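Local coordinates for protein nucleoporin NUP145 (Chaetomium thermophilum, PDB 5HB6) that probably serves as a structural component of the nuclear pore complex, here as the S59-family autopeptidase domain of the longer protein, at residues Glu61-Ala65 with Ile87-His91; Ile115-Glu121 with Trp130-Val134. The protein carries 1 engineered substitution. All blocks are in the same frame, centred on the assembly; numbering follows the deposited sequence. Where two conformers were deposited one is given.

Interaction 1: residues Glu61-Ala65 with Ile87-His91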
# COMPACT_ATOMS: atom_id res chain seq x y z
N GLU A 61 8.11 2.54 -4.26
CA GLU A 61 9.21 3.49 -4.31
C GLU A 61 8.76 4.74 -3.58
O GLU A 61 7.55 4.91 -3.35
CB GLU A 61 9.62 3.81 -5.75
CG GLU A 61 10.11 2.57 -6.51
CD GLU A 61 10.49 2.85 -7.95
OE1 GLU A 61 10.06 3.89 -8.49
OE2 GLU A 61 11.21 2.02 -8.54
N PRO A 62 9.68 5.61 -3.18
CA PRO A 62 9.26 6.75 -2.35
C PRO A 62 8.09 7.49 -2.97
O PRO A 62 8.10 7.88 -4.13
CB PRO A 62 10.52 7.61 -2.26
CG PRO A 62 11.62 6.61 -2.32
CD PRO A 62 11.14 5.63 -3.39
N ARG A 63 7.02 7.62 -2.18
CA ARG A 63 5.83 8.36 -2.55
C ARG A 63 5.04 7.69 -3.67
O ARG A 63 4.22 8.33 -4.32
CB ARG A 63 6.14 9.81 -2.88
CG ARG A 63 6.90 10.50 -1.73
CD ARG A 63 7.18 11.96 -2.01
NE ARG A 63 5.91 12.67 -2.19
CZ ARG A 63 5.73 13.74 -2.94
NH1 ARG A 63 6.74 14.28 -3.60
NH2 ARG A 63 4.53 14.26 -3.07
N SER A 64 5.23 6.39 -3.87
CA SER A 64 4.65 5.70 -5.02
C SER A 64 4.36 4.24 -4.68
O SER A 64 5.27 3.44 -4.51
CB SER A 64 5.65 5.79 -6.17
OG SER A 64 5.13 5.18 -7.32
N ALA A 65 3.08 3.90 -4.61
CA ALA A 65 2.64 2.52 -4.43
C ALA A 65 1.84 2.13 -5.66
O ALA A 65 0.85 2.77 -5.99
CB ALA A 65 1.81 2.38 -3.16
N ILE A 87 -2.94 2.50 2.33
CA ILE A 87 -1.59 2.78 1.86
C ILE A 87 -1.01 3.84 2.77
O ILE A 87 -1.66 4.85 3.05
CB ILE A 87 -1.63 3.27 0.40
CG1 ILE A 87 -2.22 2.16 -0.48
CG2 ILE A 87 -0.26 3.69 -0.07
CD1 ILE A 87 -2.47 2.61 -1.88
N SER A 88 0.22 3.63 3.22
CA SER A 88 0.88 4.58 4.10
C SER A 88 2.23 4.91 3.49
O SER A 88 3.03 4.00 3.28
CB SER A 88 1.05 3.97 5.51
OG SER A 88 -0.20 3.58 6.04
N LEU A 89 2.46 6.18 3.21
CA LEU A 89 3.65 6.62 2.49
C LEU A 89 4.44 7.64 3.27
O LEU A 89 3.95 8.73 3.60
CB LEU A 89 3.29 7.21 1.14
CG LEU A 89 2.70 6.23 0.14
CD1 LEU A 89 2.17 6.93 -1.09
CD2 LEU A 89 3.71 5.18 -0.27
N GLU A 90 5.70 7.30 3.55
CA GLU A 90 6.67 8.24 4.08
C GLU A 90 6.96 9.36 3.08
O GLU A 90 6.60 9.30 1.90
CB GLU A 90 8.00 7.52 4.40
CG GLU A 90 7.84 6.47 5.49
CD GLU A 90 9.13 5.76 5.86
OE1 GLU A 90 10.20 6.32 5.59
OE2 GLU A 90 9.05 4.66 6.41
N HIS A 91 7.58 10.42 3.59
CA HIS A 91 8.11 11.50 2.75
C HIS A 91 7.02 12.35 2.11
O HIS A 91 7.21 12.91 1.03
CB HIS A 91 9.09 10.98 1.67
CG HIS A 91 9.97 9.89 2.16
ND1 HIS A 91 10.84 10.04 3.22
CD2 HIS A 91 10.08 8.61 1.77
CE1 HIS A 91 11.45 8.90 3.45
NE2 HIS A 91 11.02 8.01 2.58
O HOH W 1 7.17 7.01 0.51
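Arg63 meets His91 through a side chain that has CG beside its own backbone N (chi1 -55°) and an extended chi2 (-178°), which carries CD of Arg63 to 3.2 Å from O of His91; only beyond CD does the chain bend, at chi3 (61°), swinging the guanidinium off the line of the aliphatic part. CG of Arg63 runs past CB of His91. Leu89 has its CG beside the backbone N as well, and its two methyls reach the type II turn Glu61-Ser64: CD1 of Leu89 lies 3.9 Å from C of Arg63, and CD2 approaches N of Ser64. Further along, CB of Ala65 faces CG2 of Ile87 at 3.9 Å. At the other end, CB of Pro62 comes obliquely to CD2 of the His91 ring, whose NE2 is hydrogen-bonded to O of Asn33. No direct hydrogen bond joins the segments. Instead one water accepts from N of Arg63 (2.8 Å) and donates to O of Glu90 (2.7 Å). The beta-hairpin turn between strands 58-61 and 64-67 is thus laid against the end of strand 85-89, which already has a strand on each side, so the turn meets it through side chains and one bridging water.

Interaction 2: residues Ile115-Glu121 with Trp130-Val134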
# COMPACT_ATOMS: atom_id res chain seq x y z
N ILE A 115 -7.01 14.80 -2.38
CA ILE A 115 -6.36 14.09 -3.48
C ILE A 115 -7.36 13.12 -4.12
O ILE A 115 -7.91 12.23 -3.43
CB ILE A 115 -5.09 13.37 -3.02
CG1 ILE A 115 -4.05 14.36 -2.50
CG2 ILE A 115 -4.47 12.54 -4.15
CD1 ILE A 115 -3.55 15.38 -3.52
N PRO A 116 -7.60 13.24 -5.42
CA PRO A 116 -8.59 12.38 -6.07
C PRO A 116 -8.28 10.90 -5.93
O PRO A 116 -7.13 10.48 -5.91
CB PRO A 116 -8.52 12.82 -7.55
CG PRO A 116 -8.04 14.20 -7.50
CD PRO A 116 -7.08 14.26 -6.35
N ASP A 117 -9.35 10.12 -5.84
CA ASP A 117 -9.27 8.67 -5.84
C ASP A 117 -8.54 8.14 -4.62
O ASP A 117 -7.95 7.06 -4.66
CB ASP A 117 -8.67 8.13 -7.15
CG ASP A 117 -9.51 8.46 -8.37
OD1 ASP A 117 -10.76 8.40 -8.27
OD2 ASP A 117 -8.93 8.78 -9.42
N THR A 118 -8.57 8.90 -3.54
CA THR A 118 -8.07 8.44 -2.25
C THR A 118 -9.08 8.84 -1.18
O THR A 118 -9.82 9.82 -1.34
CB THR A 118 -6.70 9.05 -1.87
OG1 THR A 118 -6.84 10.44 -1.51
CG2 THR A 118 -5.68 8.90 -2.98
N THR A 119 -9.08 8.09 -0.08
CA THR A 119 -9.86 8.45 1.10
C THR A 119 -8.88 8.67 2.24
O THR A 119 -8.25 7.73 2.72
CB THR A 119 -10.85 7.35 1.44
OG1 THR A 119 -11.75 7.15 0.34
CG2 THR A 119 -11.65 7.73 2.66
N PHE A 120 -8.71 9.92 2.65
CA PHE A 120 -7.72 10.27 3.64
C PHE A 120 -7.94 9.49 4.92
O PHE A 120 -9.07 9.41 5.41
CB PHE A 120 -7.84 11.77 3.93
CG PHE A 120 -6.87 12.29 4.94
CD1 PHE A 120 -5.62 12.74 4.55
CD2 PHE A 120 -7.24 12.41 6.27
CE1 PHE A 120 -4.75 13.25 5.48
CE2 PHE A 120 -6.38 12.93 7.19
CZ PHE A 120 -5.14 13.36 6.80
N GLU A 121 -6.87 8.96 5.48
CA GLU A 121 -6.88 8.32 6.79
C GLU A 121 -6.15 9.16 7.81
O GLU A 121 -6.69 9.46 8.87
CB GLU A 121 -6.26 6.93 6.69
CG GLU A 121 -7.09 6.00 5.81
CD GLU A 121 -8.09 5.17 6.58
OE1 GLU A 121 -8.14 5.26 7.82
OE2 GLU A 121 -8.85 4.44 5.92
N TRP A 130 1.71 10.05 5.21
CA TRP A 130 0.32 10.18 4.76
C TRP A 130 -0.25 8.79 4.54
O TRP A 130 0.33 8.00 3.80
CB TRP A 130 0.35 10.94 3.44
CG TRP A 130 -0.94 11.00 2.64
CD1 TRP A 130 -2.25 11.07 3.09
CD2 TRP A 130 -1.02 11.01 1.22
NE1 TRP A 130 -3.10 11.16 2.02
CE2 TRP A 130 -2.37 11.11 0.87
CE3 TRP A 130 -0.05 10.97 0.22
CZ2 TRP A 130 -2.80 11.14 -0.45
CZ3 TRP A 130 -0.46 11.01 -1.10
CH2 TRP A 130 -1.82 11.07 -1.43
N ALA A 131 -1.38 8.54 5.17
CA ALA A 131 -2.09 7.28 5.01
C ALA A 131 -3.45 7.56 4.41
O ALA A 131 -4.12 8.54 4.77
CB ALA A 131 -2.22 6.55 6.33
N PHE A 132 -3.86 6.68 3.51
CA PHE A 132 -5.13 6.84 2.83
C PHE A 132 -5.60 5.48 2.34
O PHE A 132 -4.78 4.57 2.12
CB PHE A 132 -5.01 7.81 1.65
CG PHE A 132 -3.96 7.41 0.63
CD1 PHE A 132 -2.62 7.76 0.81
CD2 PHE A 132 -4.31 6.69 -0.49
CE1 PHE A 132 -1.67 7.39 -0.11
CE2 PHE A 132 -3.33 6.31 -1.43
CZ PHE A 132 -2.02 6.65 -1.22
N SER A 133 -6.90 5.35 2.13
CA SER A 133 -7.45 4.13 1.58
C SER A 133 -7.78 4.32 0.10
O SER A 133 -8.10 5.42 -0.37
CB SER A 133 -8.71 3.70 2.33
OG SER A 133 -8.42 3.14 3.60
N VAL A 134 -7.76 3.21 -0.62
CA VAL A 134 -8.27 3.13 -1.97
C VAL A 134 -9.25 1.97 -2.00
O VAL A 134 -9.18 1.03 -1.20
CB VAL A 134 -7.14 2.96 -3.02
CG1 VAL A 134 -6.19 4.14 -2.94
CG2 VAL A 134 -6.40 1.64 -2.84
O HOH W 2 -5.94 11.44 1.09
O HOH W 3 -10.59 6.24 -2.66
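Phe120 and Trp130 sit on a beta hairpin, strands 119-124 and 129-134, at the edge of the domain's antiparallel sheet. Backbone bonds set the register: Thr119 and Ser133 form a hydrogen-bonded pair, N of Thr119 to O of Ser133 at 2.9 Å and N of Ser133 to O of Thr119 at 2.8 Å, and N of Glu121 donates to O of Ala131. Phe120 and Phe132 make the next, non-hydrogen-bonded pair. Among the apolar contacts, Phe120 and Trp130 meet rim to rim with planes 28° apart. CZ2 of Trp130 touches CG1 of Ile115 at 4.0 Å, and one indole face is covered by CD1 of Phe132, whose CD2 lies 3.6 Å from CG2 of Thr118. Water ties the two segments too, accepting from NE1 of Trp130 and donating to OG1 of Thr118, which itself donates to O of Ile115. With an alanine at Trp130, Ile115 and Phe132 would probably lose the indole they pack on, and this water its N-H donor. The bend of Glu121 at chi2 (-93°) turns its carboxylate to Ser133: OG of Ser133, which also bonds NZ of Lys40, donates to OE2 of Glu121 at 2.7 Å, on the anti side of that oxygen and 23° out of the carboxylate plane.

In the fold
Interaction 1 closes before interaction 2 opens along the chain, with helix 102-113 between them, yet their centres lie only about 12 Å apart. They share the six-stranded antiparallel sheet, where strands 85-89 and 129-134 are neighbours: N of Ile87 is probably hydrogen-bonded to O of Phe132, and N of Leu89 to O of Trp130. Interaction 2 builds the sheet outward to its edge strand 119-124, whereas interaction 1 brings the separate two-stranded hairpin 58-61/64-67 against it. Phe132 links both, since Ile87 and Leu89 also pack on it. Helix 102-113 lies by Phe120 and Trp130. Together the contacts join sheet, hairpin and helix within the single autopeptidase domain.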